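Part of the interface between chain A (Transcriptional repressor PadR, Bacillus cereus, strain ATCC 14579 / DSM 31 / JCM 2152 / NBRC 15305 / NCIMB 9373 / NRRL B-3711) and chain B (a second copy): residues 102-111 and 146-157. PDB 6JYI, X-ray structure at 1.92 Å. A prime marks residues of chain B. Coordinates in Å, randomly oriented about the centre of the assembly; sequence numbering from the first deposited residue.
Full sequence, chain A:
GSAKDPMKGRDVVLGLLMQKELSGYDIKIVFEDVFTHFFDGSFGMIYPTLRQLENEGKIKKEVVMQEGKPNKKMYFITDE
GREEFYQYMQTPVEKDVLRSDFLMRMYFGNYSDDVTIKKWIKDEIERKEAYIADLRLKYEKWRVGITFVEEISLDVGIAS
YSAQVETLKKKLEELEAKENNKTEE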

# COMPACT_ATOMS: atom_id res chain seq x y z
N PHE A 102 -6.41 -9.31 1.98
CA PHE A 102 -6.28 -10.17 3.15
C PHE A 102 -6.86 -9.57 4.46
O PHE A 102 -7.58 -10.25 5.18
CB PHE A 102 -4.82 -10.54 3.39
CG PHE A 102 -4.59 -11.22 4.71
CD1 PHE A 102 -4.94 -12.55 4.90
CD2 PHE A 102 -4.02 -10.52 5.78
CE1 PHE A 102 -4.73 -13.18 6.12
CE2 PHE A 102 -3.81 -11.14 7.01
CZ PHE A 102 -4.17 -12.46 7.18
N LEU A 103 -6.54 -8.32 4.78
CA LEU A 103 -7.09 -7.73 5.99
C LEU A 103 -8.62 -7.56 5.90
O LEU A 103 -9.30 -7.64 6.92
CB LEU A 103 -6.40 -6.43 6.36
CG LEU A 103 -4.93 -6.60 6.79
CD1 LEU A 103 -4.23 -5.24 7.02
CD2 LEU A 103 -4.84 -7.47 8.03
N MSE A 104 -9.16 -7.34 4.69
CA MSE A 104 -10.61 -7.23 4.53
C MSE A 104 -11.27 -8.61 4.69
O MSE A 104 -12.36 -8.70 5.25
CB MSE A 104 -10.93 -6.65 3.15
CG MSE A 104 -12.37 -6.33 2.92
SE MSE A 104 -13.03 -4.88 4.07
CE MSE A 104 -12.00 -3.43 3.34
N ARG A 105 -10.59 -9.66 4.25
CA ARG A 105 -11.09 -11.04 4.46
C ARG A 105 -11.17 -11.33 5.95
O ARG A 105 -12.16 -11.89 6.42
CB ARG A 105 -10.21 -12.09 3.80
CG ARG A 105 -10.00 -11.96 2.30
CD ARG A 105 -11.26 -12.07 1.44
NE ARG A 105 -10.89 -11.91 0.03
CZ ARG A 105 -10.88 -12.85 -0.91
NH1 ARG A 105 -11.26 -14.11 -0.65
NH2 ARG A 105 -10.48 -12.53 -2.14
N MSE A 106 -10.13 -10.92 6.69
CA MSE A 106 -10.14 -11.07 8.14
C MSE A 106 -11.27 -10.24 8.74
O MSE A 106 -11.99 -10.71 9.62
CB MSE A 106 -8.83 -10.67 8.79
CG MSE A 106 -7.64 -11.47 8.36
SE MSE A 106 -7.74 -13.33 8.85
CE MSE A 106 -8.11 -14.07 7.09
N TYR A 107 -11.48 -9.03 8.22
CA TYR A 107 -12.56 -8.19 8.73
C TYR A 107 -13.94 -8.87 8.57
O TYR A 107 -14.79 -8.81 9.46
CB TYR A 107 -12.53 -6.80 8.09
CG TYR A 107 -13.50 -5.87 8.74
CD1 TYR A 107 -13.21 -5.24 9.96
CD2 TYR A 107 -14.76 -5.66 8.19
CE1 TYR A 107 -14.16 -4.42 10.59
CE2 TYR A 107 -15.68 -4.87 8.79
CZ TYR A 107 -15.37 -4.22 9.97
OH TYR A 107 -16.33 -3.43 10.54
N PHE A 108 -14.14 -9.55 7.45
CA PHE A 108 -15.36 -10.26 7.16
C PHE A 108 -15.24 -11.74 7.52
O PHE A 108 -16.01 -12.58 7.04
CB PHE A 108 -15.72 -10.12 5.68
CG PHE A 108 -16.07 -8.74 5.26
CD1 PHE A 108 -16.94 -7.98 6.02
CD2 PHE A 108 -15.52 -8.19 4.10
CE1 PHE A 108 -17.25 -6.69 5.65
CE2 PHE A 108 -15.85 -6.93 3.72
CZ PHE A 108 -16.71 -6.16 4.49
N GLY A 109 -14.28 -12.06 8.39
CA GLY A 109 -13.97 -13.45 8.73
C GLY A 109 -15.11 -14.26 9.33
O GLY A 109 -15.16 -15.49 9.21
N ASN A 110 -16.05 -13.57 9.95
CA ASN A 110 -17.16 -14.24 10.57
C ASN A 110 -18.06 -14.89 9.51
O ASN A 110 -18.81 -15.82 9.81
CB ASN A 110 -17.87 -13.26 11.50
CG ASN A 110 -16.95 -12.82 12.69
OD1 ASN A 110 -16.46 -13.67 13.47
ND2 ASN A 110 -16.69 -11.51 12.81
N TYR A 111 -17.91 -14.48 8.24
CA TYR A 111 -18.60 -15.14 7.15
C TYR A 111 -17.80 -16.24 6.47
O TYR A 111 -18.27 -16.83 5.49
CB TYR A 111 -19.07 -14.11 6.15
CG TYR A 111 -19.89 -13.06 6.85
CD1 TYR A 111 -21.17 -13.34 7.30
CD2 TYR A 111 -19.38 -11.79 7.07
CE1 TYR A 111 -21.92 -12.37 7.96
CE2 TYR A 111 -20.12 -10.82 7.71
CZ TYR A 111 -21.37 -11.12 8.16
OH TYR A 111 -22.09 -10.13 8.78
N ILE B 146 -15.64 -6.09 19.50
CA ILE B 146 -14.75 -6.53 18.45
C ILE B 146 -14.55 -8.04 18.52
O ILE B 146 -14.38 -8.62 19.60
CB ILE B 146 -13.38 -5.77 18.44
CG1 ILE B 146 -12.66 -6.01 17.12
CG2 ILE B 146 -12.48 -6.24 19.58
CD1 ILE B 146 -11.30 -5.29 16.99
N THR B 147 -14.59 -8.67 17.35
CA THR B 147 -14.35 -10.10 17.26
C THR B 147 -12.89 -10.40 17.06
O THR B 147 -12.07 -9.51 16.76
CB THR B 147 -15.16 -10.75 16.13
OG1 THR B 147 -14.74 -10.22 14.87
CG2 THR B 147 -16.71 -10.56 16.37
N PHE B 148 -12.56 -11.67 17.23
CA PHE B 148 -11.20 -12.13 17.04
C PHE B 148 -10.67 -11.77 15.65
O PHE B 148 -9.52 -11.29 15.52
CB PHE B 148 -11.13 -13.64 17.23
CG PHE B 148 -9.77 -14.19 17.00
CD1 PHE B 148 -8.77 -14.00 17.96
CD2 PHE B 148 -9.46 -14.85 15.82
CE1 PHE B 148 -7.49 -14.47 17.73
CE2 PHE B 148 -8.17 -15.32 15.59
CZ PHE B 148 -7.19 -15.14 16.56
N VAL B 149 -11.49 -12.00 14.62
CA VAL B 149 -11.04 -11.78 13.23
C VAL B 149 -10.99 -10.30 12.88
O VAL B 149 -10.06 -9.88 12.20
CB VAL B 149 -11.84 -12.59 12.20
CG1 VAL B 149 -11.67 -14.07 12.49
CG2 VAL B 149 -13.34 -12.21 12.24
N GLU B 150 -11.95 -9.52 13.35
CA GLU B 150 -11.88 -8.07 13.18
C GLU B 150 -10.64 -7.48 13.86
O GLU B 150 -10.08 -6.51 13.36
CB GLU B 150 -13.12 -7.38 13.74
CG GLU B 150 -14.39 -7.64 12.95
CD GLU B 150 -15.61 -7.27 13.73
OE1 GLU B 150 -15.49 -7.12 14.98
OE2 GLU B 150 -16.70 -7.18 13.13
N GLU B 151 -10.24 -8.04 15.00
CA GLU B 151 -9.08 -7.56 15.72
C GLU B 151 -7.73 -7.86 15.05
O GLU B 151 -6.73 -7.18 15.35
CB GLU B 151 -9.08 -8.09 17.15
CG GLU B 151 -8.06 -7.43 18.06
CD GLU B 151 -8.22 -7.84 19.51
OE1 GLU B 151 -9.32 -8.26 19.91
OE2 GLU B 151 -7.23 -7.74 20.25
N ILE B 152 -7.68 -8.86 14.17
CA ILE B 152 -6.46 -9.16 13.42
C ILE B 152 -6.00 -7.94 12.63
O ILE B 152 -4.82 -7.56 12.69
CB ILE B 152 -6.67 -10.37 12.49
CG1 ILE B 152 -6.83 -11.64 13.30
CG2 ILE B 152 -5.48 -10.53 11.52
CD1 ILE B 152 -7.19 -12.87 12.49
N SER B 153 -6.93 -7.32 11.90
CA SER B 153 -6.66 -6.10 11.13
C SER B 153 -6.07 -5.00 12.03
O SER B 153 -5.03 -4.40 11.74
CB SER B 153 -7.96 -5.59 10.48
OG SER B 153 -8.75 -6.71 10.05
N LEU B 154 -6.73 -4.79 13.16
CA LEU B 154 -6.30 -3.79 14.10
C LEU B 154 -4.89 -4.05 14.64
O LEU B 154 -4.06 -3.15 14.67
CB LEU B 154 -7.26 -3.82 15.28
CG LEU B 154 -6.93 -2.95 16.49
CD1 LEU B 154 -6.81 -1.52 16.12
CD2 LEU B 154 -8.07 -3.16 17.47
N ASP B 155 -4.66 -5.29 15.10
CA ASP B 155 -3.36 -5.67 15.66
C ASP B 155 -2.22 -5.69 14.64
O ASP B 155 -1.08 -5.36 14.98
CB ASP B 155 -3.45 -7.04 16.31
CG ASP B 155 -4.23 -7.02 17.61
OD1 ASP B 155 -4.53 -5.92 18.10
OD2 ASP B 155 -4.49 -8.11 18.14
N VAL B 156 -2.51 -6.11 13.41
CA VAL B 156 -1.50 -6.13 12.35
C VAL B 156 -1.07 -4.69 12.06
O VAL B 156 0.11 -4.41 11.87
CB VAL B 156 -1.98 -6.83 11.08
CG1 VAL B 156 -1.03 -6.56 9.90
CG2 VAL B 156 -2.08 -8.33 11.29
N GLY B 157 -2.05 -3.79 12.07
CA GLY B 157 -1.83 -2.37 11.82
C GLY B 157 -0.96 -1.75 12.89
O GLY B 157 0.02 -1.08 12.57
O HOH W 1 -13.99 -14.00 14.93

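How do the two helices come close enough to touch along their backbones? Helix 102-107 and helix 148-157 of the second copy run roughly antiparallel, at 146°, and their axes approach to 7.7 Å; the CA atoms of Tyr107 and Glu150′ are 4.5 Å apart. Ser153′, with chi1 at -37° (m), sets its OG 3.3 Å from Leu103 O, a weak hydrogen bond to a carbonyl that already accepts from Tyr107 N within its own helix. One turn on, Met106 O lies 3.2 Å from Val149′ CB, and the CA-to-CB bond of Val149′ points toward chain A.

What fills the space beside this contact? Leu103 takes the m,t rotamer: its CA-to-CB bond points sideways, yet the end of the chain comes nearer, placing CD2 4.2 Å from Val156′ CB. Met106, a selenomethionine, has chi1 and chi2 both m and chi3 at 106°, between wells. The bent chain brings SE 3.7 Å from CD1 of Ile152′, whose extended chi2 (t) carries that methyl out to meet it. All four residues are buried, where apolar side chains pay no cost in lost solvation; together, the two stretches cover 534 Å² of surface.

Why does Tyr107 contribute although its CA-to-CB bond points away? Its chi1 of -172° (t) and chi2 of 79° bring the ring nearer the partner helix, with CE1 4.0 Å from Glu150′ CG, an oblique approach. That CG also lies 3.7 Å from Tyr107 O. The aliphatic part of the glutamate thus serves as packing surface, while OE1 of the same side chain bonds within its own chain: Glu150′ OE1 accepts from Thr147′ N at 3.0 Å. Thr147′, at the N-cap with chi1 at 63° (p), returns the favour, its OG1 accepting from Glu150′ N at 3.3 Å.

What joins the capped end of that helix to chain A? Asn110, on the 3-10 segment with chi1 at -64° (m), points its CA-to-CB bond toward the partner and uses both ends of its amide. ND2 donates to Thr147′ OG1 at 3.1 Å, nearly straight at 171°, so the capping oxygen also serves the interface. OD1 accepts from a water at 2.9 Å, and the same water accepts from Val149′ N at 3.2 Å, satisfying an amide at the start of the helix. Gly109 leaves the room required nearby: its CA lies 3.8 Å from Val149′ CG2, and an ideal CB there would stand just 2.8 Å from Val149′ CB, a clash.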